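Local coordinates for Isomerase/lactonizing enzyme (Agrobacterium fabrum str. C58, PDB 2NQL), which is of unknown function but belongs to the mandelate racemase/muconate lactonizing enzyme family, with an enolase-type N-terminal domain and a TIM-barrel-like C-terminal domain, at residues A[344-347]-A[348-352]; A[217-221]-A[222-226]; A[358-362]-A[363-367]. All blocks are in the same frame, centred on the assembly; numbering follows the deposited sequence.

Interaction 1: A[344-347]-A[348-352]; sequences HSIF and EPNRR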
# COMPACT_ATOMS: atom_id res chain seq x y z
N HIS A 344 15.29 23.75 -3.27
CA HIS A 344 15.38 25.18 -3.02
C HIS A 344 14.08 25.93 -3.30
O HIS A 344 13.68 26.79 -2.52
CB HIS A 344 16.56 25.75 -3.82
CG HIS A 344 16.50 25.45 -5.29
ND1 HIS A 344 15.98 26.33 -6.21
CD2 HIS A 344 16.86 24.34 -5.99
CE1 HIS A 344 16.06 25.80 -7.42
NE2 HIS A 344 16.59 24.59 -7.31
N SER A 345 13.40 25.55 -4.38
CA SER A 345 12.21 26.22 -4.87
C SER A 345 11.02 26.01 -3.96
O SER A 345 10.06 26.76 -4.03
CB SER A 345 11.84 25.60 -6.22
OG SER A 345 12.88 25.74 -7.16
N ILE A 346 11.06 24.95 -3.15
CA ILE A 346 9.98 24.65 -2.21
C ILE A 346 10.33 25.25 -0.84
O ILE A 346 9.49 25.89 -0.20
CB ILE A 346 9.80 23.09 -2.07
CG1 ILE A 346 9.47 22.44 -3.43
CG2 ILE A 346 8.71 22.76 -1.02
CD1 ILE A 346 8.18 22.95 -4.10
N PHE A 347 11.57 25.01 -0.41
CA PHE A 347 12.06 25.40 0.90
C PHE A 347 11.99 26.91 1.11
O PHE A 347 11.50 27.36 2.14
CB PHE A 347 13.49 24.89 1.08
CG PHE A 347 14.06 25.07 2.47
CD1 PHE A 347 14.00 24.03 3.40
CD2 PHE A 347 14.64 26.29 2.87
CE1 PHE A 347 14.52 24.18 4.69
CE2 PHE A 347 15.16 26.45 4.16
CZ PHE A 347 15.11 25.39 5.07
N GLU A 348 12.51 27.68 0.15
CA GLU A 348 12.56 29.14 0.29
C GLU A 348 11.21 29.81 0.56
O GLU A 348 11.06 30.46 1.61
CB GLU A 348 13.43 29.80 -0.81
CG GLU A 348 14.90 29.36 -0.70
CD GLU A 348 15.81 29.88 -1.83
OE1 GLU A 348 15.39 29.94 -3.01
OE2 GLU A 348 16.97 30.20 -1.51
N PRO A 349 10.20 29.61 -0.32
CA PRO A 349 8.86 30.16 -0.04
C PRO A 349 8.17 29.71 1.24
O PRO A 349 7.38 30.48 1.80
CB PRO A 349 8.02 29.71 -1.24
CG PRO A 349 8.95 29.36 -2.28
CD PRO A 349 10.21 28.90 -1.61
N ASN A 350 8.43 28.49 1.73
CA ASN A 350 7.76 28.04 2.93
C ASN A 350 8.39 28.43 4.30
O ASN A 350 7.89 28.06 5.35
CB ASN A 350 7.37 26.55 2.80
CG ASN A 350 6.57 26.25 1.50
OD1 ASN A 350 6.19 27.16 0.73
ND2 ASN A 350 6.34 24.97 1.24
N ARG A 351 9.47 29.24 4.27
CA ARG A 351 9.98 29.84 5.52
C ARG A 351 8.87 30.60 6.26
O ARG A 351 8.78 30.55 7.49
CB ARG A 351 11.16 30.79 5.24
CG ARG A 351 12.50 30.09 5.05
CD ARG A 351 13.65 31.10 5.25
NE ARG A 351 14.99 30.53 5.00
CZ ARG A 351 15.55 30.52 3.81
NH1 ARG A 351 14.89 31.03 2.79
NH2 ARG A 351 16.77 30.01 3.62
N ARG A 352 8.01 31.27 5.48
CA ARG A 352 6.88 32.04 5.98
C ARG A 352 5.83 31.17 6.65
O ARG A 352 5.02 31.67 7.43
CB ARG A 352 6.20 32.76 4.82
CG ARG A 352 6.67 34.15 4.66
CD ARG A 352 6.23 34.73 3.34
NE ARG A 352 7.39 35.27 2.64
CZ ARG A 352 7.94 34.71 1.56
NH1 ARG A 352 9.02 35.27 1.02
NH2 ARG A 352 7.43 33.60 1.03
O HOH W 1 14.89 28.64 -5.36
O HOH W 2 6.90 25.77 -1.56

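Interaction 2: A[217-221]-A[222-226]; sequences WNQTP and ERALE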
# COMPACT_ATOMS: atom_id res chain seq x y z
N TRP A 217 12.39 6.02 -13.11
CA TRP A 217 11.65 4.74 -13.22
C TRP A 217 11.36 4.12 -14.61
O TRP A 217 11.43 2.91 -14.76
CB TRP A 217 10.35 4.74 -12.39
CG TRP A 217 10.52 5.09 -10.96
CD1 TRP A 217 10.92 4.25 -9.93
CD2 TRP A 217 10.26 6.36 -10.35
NE1 TRP A 217 10.92 4.93 -8.74
CE2 TRP A 217 10.53 6.23 -8.96
CE3 TRP A 217 9.83 7.61 -10.84
CZ2 TRP A 217 10.38 7.29 -8.07
CZ3 TRP A 217 9.69 8.66 -9.95
CH2 TRP A 217 9.95 8.49 -8.57
N ASN A 218 10.97 4.94 -15.60
CA ASN A 218 10.30 4.44 -16.80
C ASN A 218 11.26 3.93 -17.86
O ASN A 218 11.34 4.45 -18.98
CB ASN A 218 9.23 5.42 -17.33
CG ASN A 218 9.79 6.78 -17.75
OD1 ASN A 218 10.79 7.26 -17.21
ND2 ASN A 218 9.13 7.41 -18.72
N GLN A 219 12.02 2.90 -17.47
CA GLN A 219 12.97 2.18 -18.33
C GLN A 219 12.80 0.70 -18.06
O GLN A 219 12.59 0.28 -16.91
CB GLN A 219 14.43 2.46 -17.94
CG GLN A 219 15.03 3.70 -18.44
CD GLN A 219 14.67 4.86 -17.57
OE1 GLN A 219 14.65 4.77 -16.33
NE2 GLN A 219 14.35 5.97 -18.20
N THR A 220 12.98 -0.12 -19.10
CA THR A 220 13.44 -1.50 -18.94
C THR A 220 14.80 -1.56 -18.34
O THR A 220 15.54 -0.66 -18.54
CB THR A 220 13.50 -2.29 -20.27
OG1 THR A 220 14.32 -1.60 -21.19
CG2 THR A 220 12.16 -2.46 -20.86
N PRO A 221 15.15 -2.62 -17.65
CA PRO A 221 16.54 -2.72 -17.14
C PRO A 221 17.66 -2.57 -18.16
O PRO A 221 18.71 -1.97 -17.85
CB PRO A 221 16.60 -4.10 -16.49
CG PRO A 221 15.28 -4.72 -16.68
CD PRO A 221 14.30 -3.71 -17.12
N GLU A 222 17.43 -3.09 -19.36
CA GLU A 222 18.38 -3.03 -20.45
C GLU A 222 18.58 -1.60 -20.94
O GLU A 222 19.71 -1.15 -21.09
CB GLU A 222 17.95 -3.98 -21.58
CG GLU A 222 18.09 -5.48 -21.21
CD GLU A 222 16.94 -6.04 -20.35
OE1 GLU A 222 15.80 -5.54 -20.46
OE2 GLU A 222 17.18 -6.97 -19.56
N ARG A 223 17.48 -0.87 -21.13
CA ARG A 223 17.52 0.56 -21.47
C ARG A 223 18.16 1.41 -20.36
O ARG A 223 18.95 2.31 -20.65
CB ARG A 223 16.13 1.10 -21.78
CG ARG A 223 16.07 2.56 -22.23
CD ARG A 223 16.97 2.79 -23.42
NE ARG A 223 16.81 4.11 -24.00
CZ ARG A 223 17.73 4.71 -24.75
NH1 ARG A 223 18.90 4.11 -25.00
NH2 ARG A 223 17.49 5.91 -25.24
N ALA A 224 17.78 1.14 -19.11
CA ALA A 224 18.42 1.75 -17.94
C ALA A 224 19.94 1.62 -18.02
O ALA A 224 20.66 2.63 -17.93
CB ALA A 224 17.89 1.16 -16.64
N LEU A 225 20.44 0.40 -18.22
CA LEU A 225 21.88 0.16 -18.37
C LEU A 225 22.53 0.90 -19.54
O LEU A 225 23.64 1.42 -19.40
CB LEU A 225 22.20 -1.33 -18.46
CG LEU A 225 22.04 -2.11 -17.16
CD1 LEU A 225 21.90 -3.59 -17.46
CD2 LEU A 225 23.17 -1.81 -16.22
N GLU A 226 21.84 0.96 -20.68
CA GLU A 226 22.29 1.71 -21.85
C GLU A 226 22.51 3.18 -21.54
O GLU A 226 23.53 3.77 -21.94
CB GLU A 226 21.28 1.59 -22.99
CG GLU A 226 21.32 0.29 -23.76
CD GLU A 226 20.15 0.17 -24.72
OE1 GLU A 226 19.70 1.21 -25.25
OE2 GLU A 226 19.69 -0.97 -24.96

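Interaction 3: A[358-362]-A[363-367]; sequences MDCRE and GRYHL. With SO4 (sulfate ion), chain C.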
# COMPACT_ATOMS: atom_id res chain seq x y z
N MET A 358 14.87 26.37 11.04
CA MET A 358 15.39 25.40 10.10
C MET A 358 15.95 26.17 8.89
O MET A 358 15.24 26.99 8.30
CB MET A 358 14.24 24.47 9.65
CG MET A 358 14.67 23.48 8.59
SD MET A 358 13.45 22.16 8.26
CE MET A 358 12.01 23.10 7.75
N ASP A 359 17.20 25.91 8.50
CA ASP A 359 17.78 26.63 7.37
C ASP A 359 18.57 25.71 6.45
O ASP A 359 18.95 24.60 6.84
CB ASP A 359 18.63 27.84 7.84
CG ASP A 359 18.80 28.91 6.75
OD1 ASP A 359 18.08 28.88 5.71
OD2 ASP A 359 19.68 29.78 6.94
N CYS A 360 18.82 26.18 5.23
CA CYS A 360 19.80 25.56 4.37
C CYS A 360 20.56 26.67 3.65
O CYS A 360 19.94 27.51 3.00
CB CYS A 360 19.08 24.67 3.35
SG CYS A 360 20.20 23.67 2.35
N ARG A 361 21.88 26.69 3.82
CA ARG A 361 22.73 27.67 3.13
C ARG A 361 24.14 27.13 2.93
O ARG A 361 24.61 26.28 3.68
CB ARG A 361 22.71 29.03 3.86
CG ARG A 361 23.14 28.99 5.29
CD ARG A 361 22.89 30.31 6.06
NE ARG A 361 23.63 30.21 7.32
CZ ARG A 361 23.13 29.82 8.50
NH1 ARG A 361 21.84 29.53 8.66
NH2 ARG A 361 23.95 29.75 9.54
N GLU A 362 24.79 27.61 1.86
CA GLU A 362 26.18 27.23 1.52
C GLU A 362 26.38 25.72 1.52
O GLU A 362 27.36 25.18 2.09
CB GLU A 362 27.16 27.90 2.49
CG GLU A 362 28.55 28.15 1.89
CD GLU A 362 29.38 29.05 2.78
OE1 GLU A 362 29.50 28.76 3.99
OE2 GLU A 362 29.91 30.06 2.27
N GLY A 363 25.42 25.03 0.91
CA GLY A 363 25.53 23.60 0.77
C GLY A 363 25.26 22.76 2.00
O GLY A 363 25.61 21.58 2.01
N ARG A 364 24.67 23.36 3.05
CA ARG A 364 24.40 22.59 4.30
C ARG A 364 23.04 22.95 4.92
O ARG A 364 22.68 24.11 5.05
CB ARG A 364 25.47 22.79 5.38
CG ARG A 364 26.89 22.40 5.00
CD ARG A 364 27.87 22.69 6.11
NE ARG A 364 27.76 21.79 7.25
CZ ARG A 364 28.16 20.52 7.28
NH1 ARG A 364 28.73 19.94 6.22
NH2 ARG A 364 28.01 19.83 8.40
N TYR A 365 22.32 21.92 5.37
CA TYR A 365 21.18 22.12 6.25
C TYR A 365 21.66 22.48 7.64
O TYR A 365 22.65 21.91 8.12
CB TYR A 365 20.37 20.83 6.38
CG TYR A 365 19.38 20.62 5.27
CD1 TYR A 365 18.19 21.36 5.23
CD2 TYR A 365 19.61 19.66 4.28
CE1 TYR A 365 17.24 21.14 4.23
CE2 TYR A 365 18.66 19.43 3.28
CZ TYR A 365 17.48 20.19 3.27
OH TYR A 365 16.54 19.98 2.30
N HIS A 366 20.97 23.43 8.25
CA HIS A 366 21.10 23.78 9.66
C HIS A 366 19.82 23.46 10.43
O HIS A 366 18.74 24.02 10.14
CB HIS A 366 21.41 25.27 9.79
CG HIS A 366 22.72 25.65 9.19
ND1 HIS A 366 23.84 25.87 9.96
CD2 HIS A 366 23.11 25.79 7.90
CE1 HIS A 366 24.86 26.17 9.16
NE2 HIS A 366 24.44 26.12 7.91
N LEU A 367 19.96 22.59 11.42
CA LEU A 367 18.78 22.03 12.09
C LEU A 367 18.18 23.03 13.08
O LEU A 367 18.92 23.85 13.63
CB LEU A 367 19.17 20.74 12.82
CG LEU A 367 19.05 19.52 11.89
CD1 LEU A 367 20.11 19.42 10.79
CD2 LEU A 367 18.99 18.27 12.67
S SO4 C . 29.62 16.54 7.31
O1 SO4 C . 29.30 15.18 6.83
O2 SO4 C . 30.03 17.37 6.17
O3 SO4 C . 28.43 17.12 7.92
O4 SO4 C . 30.70 16.50 8.30
O HOH W 3 26.20 26.54 5.90

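Interaction 1: A[344-347]-A[348-352]
F347 turns the edge of its ring to the face of the R351 guanidinium: CE2 of F347 lies 3.9 Å from NH2 of R351, and the two planes stand 89° apart. CG of F347 is anti to its backbone N (chi1 -172°), beside the carbonyl carbon, which sends the ring out to the side where R351 arrives. R351 reaches it with a chain extended from CG to NE, and its NH2 also forms a salt bridge with D359. One turn back, E348 N gives a nearly straight bond to H344 O (3.0 Å). The E348 side chain, extended beyond CG, runs past that same carbonyl. Its OE1 receives a bond from a water 2.7 Å away, and this water also bonds ND1 of H344, lying in the plane at the imidazole edge. NE2 of H344 is hydrogen-bonded to G159 O. In the enolase-type barrel domain, this is the short helix 344-347 and the turn that follows it, after barrel strand 340-342, whose F342 meets F347 edge-to-face; the side chain of I346 is about 13 Å from the sodium ion. P349 has no N-H to offer S345 O; its CD packs against that oxygen at 3.2 Å. N350, modelled in two conformers, lies beside I346, the side chains pointing the same way. In the conformer described here, N350 N makes only weak bonds to I346 O and F347 O, while a water donates to I346 O (2.9 Å) and, weakly, to N350 OD1. ND2 of N350 is 4.0 Å from CG2 of I346 and is hydrogen-bonded to G319 O.

Interaction 2: A[217-221]-A[222-226]
The carboxylate of E222 folds back beside the P221 ring, the two side chains pointing the same way, with OE1 of E222 3.9 Å from CG of P221. The bend that puts it there is at chi2 (80°); the second oxygen, OE2, forms a salt bridge with K253. The other flat groups are the R223 guanidinium and the E226 carboxylate, three residues apart along the helix, which meet in a salt bridge, NH1 of R223 to OE1 of E226 at 3.0 Å. OE1 is met on its anti side and lies 21° out of the guanidinium plane, so the bond is tilted from that plane. T220 occupies the N-cap of helix 221-231. In the conformer described, one of two, its OG1 stands between the backbone N and the carbonyl carbon (chi1 56°) and accepts from R223 N at 3.2 Å, so an amide of the first turn is satisfied by a side chain. The first main-chain bonds follow, A224 N to T220 O at 2.9 Å and almost straight, then L225 N to P221 O at 3.0 Å. This is the start of the helix that follows barrel strand 210-214, reached through the loop at that strand's C-terminal end. In that loop W217 packs on E266, a sodium ligand, and on V111 of the second subunit. Just ahead of the cap, the aliphatic part of Q219 lies against the helix, its CB 3.9 Å from CB of A224. P221 and A224 both touch V254, fitting the new helix against its neighbour, helix 248-255.

Interaction 3: A[358-362]-A[363-367]
R361 O is gripped twice: by R364 N at 3.0 Å, which comes from above the carbonyl plane, and by a water that donates to it from 2.7 Å. The same water bonds NE2 of H366, lying in the plane at the edge of the imidazole, and so links the turn to the far strand. Above that ring the R361 guanidinium lies flat, centres 4.0 Å apart and planes at 11°, a flat stack of guanidinium on imidazole in which NH2 of R361 sits toward the ring's rim. CG of R361 is wedged between its backbone N and carbonyl carbon (chi1 57°); from there the chain, extended from CG to NE, crosses H366 at about a right angle and lays its guanidinium over the ring. NH1 of R361 also forms a salt bridge with OD2 of D359 (2.8 Å), in the guanidinium plane, which fixes the rotation of the stacked group. The second partner of this carboxylate, at OD1, is R351. On the other face of the hairpin, C360 SG lies over the centre of the Y365 ring, 4.2 Å from its centroid; the phenol OH bonds E341 O. R364 leads away from the turn and holds a sulfate ion, probably from the crystallisation liquor, with NH2 donating to O3 at 2.8 Å and NH1 to O2 at 2.9 Å. D359 and H366 form a hydrogen-bonded antiparallel pair, C360 and Y365 a non-hydrogen-bonded one. E362 and G363 fill the corners of a type I' turn, both with positive phi. Strand 364-366 continues the pairing antiparallel to strand 152-158, making this a two-residue beta hairpin laid along the first strand of the enolase-type barrel domain.

All three contacts are local and follow one another along the chain, neither crossing nor enclosing one another. Interaction 2 comes first, where the loop after strand 210-214 enters helix 221-231; it stands apart, its centre about 34 Å from those of the other two. Interaction 1 comes late in the chain, in helix 344-347 after strand 340-342 and the loop behind it. A few residues on, interaction 3 closes the hairpin 358-367, its centre about 12 Å from that of interaction 1. These two touch through a salt bridge and through the F347 ring, which packs on M358 and D359, joining the helix and the loop after it to the hairpin beside strand 152-158.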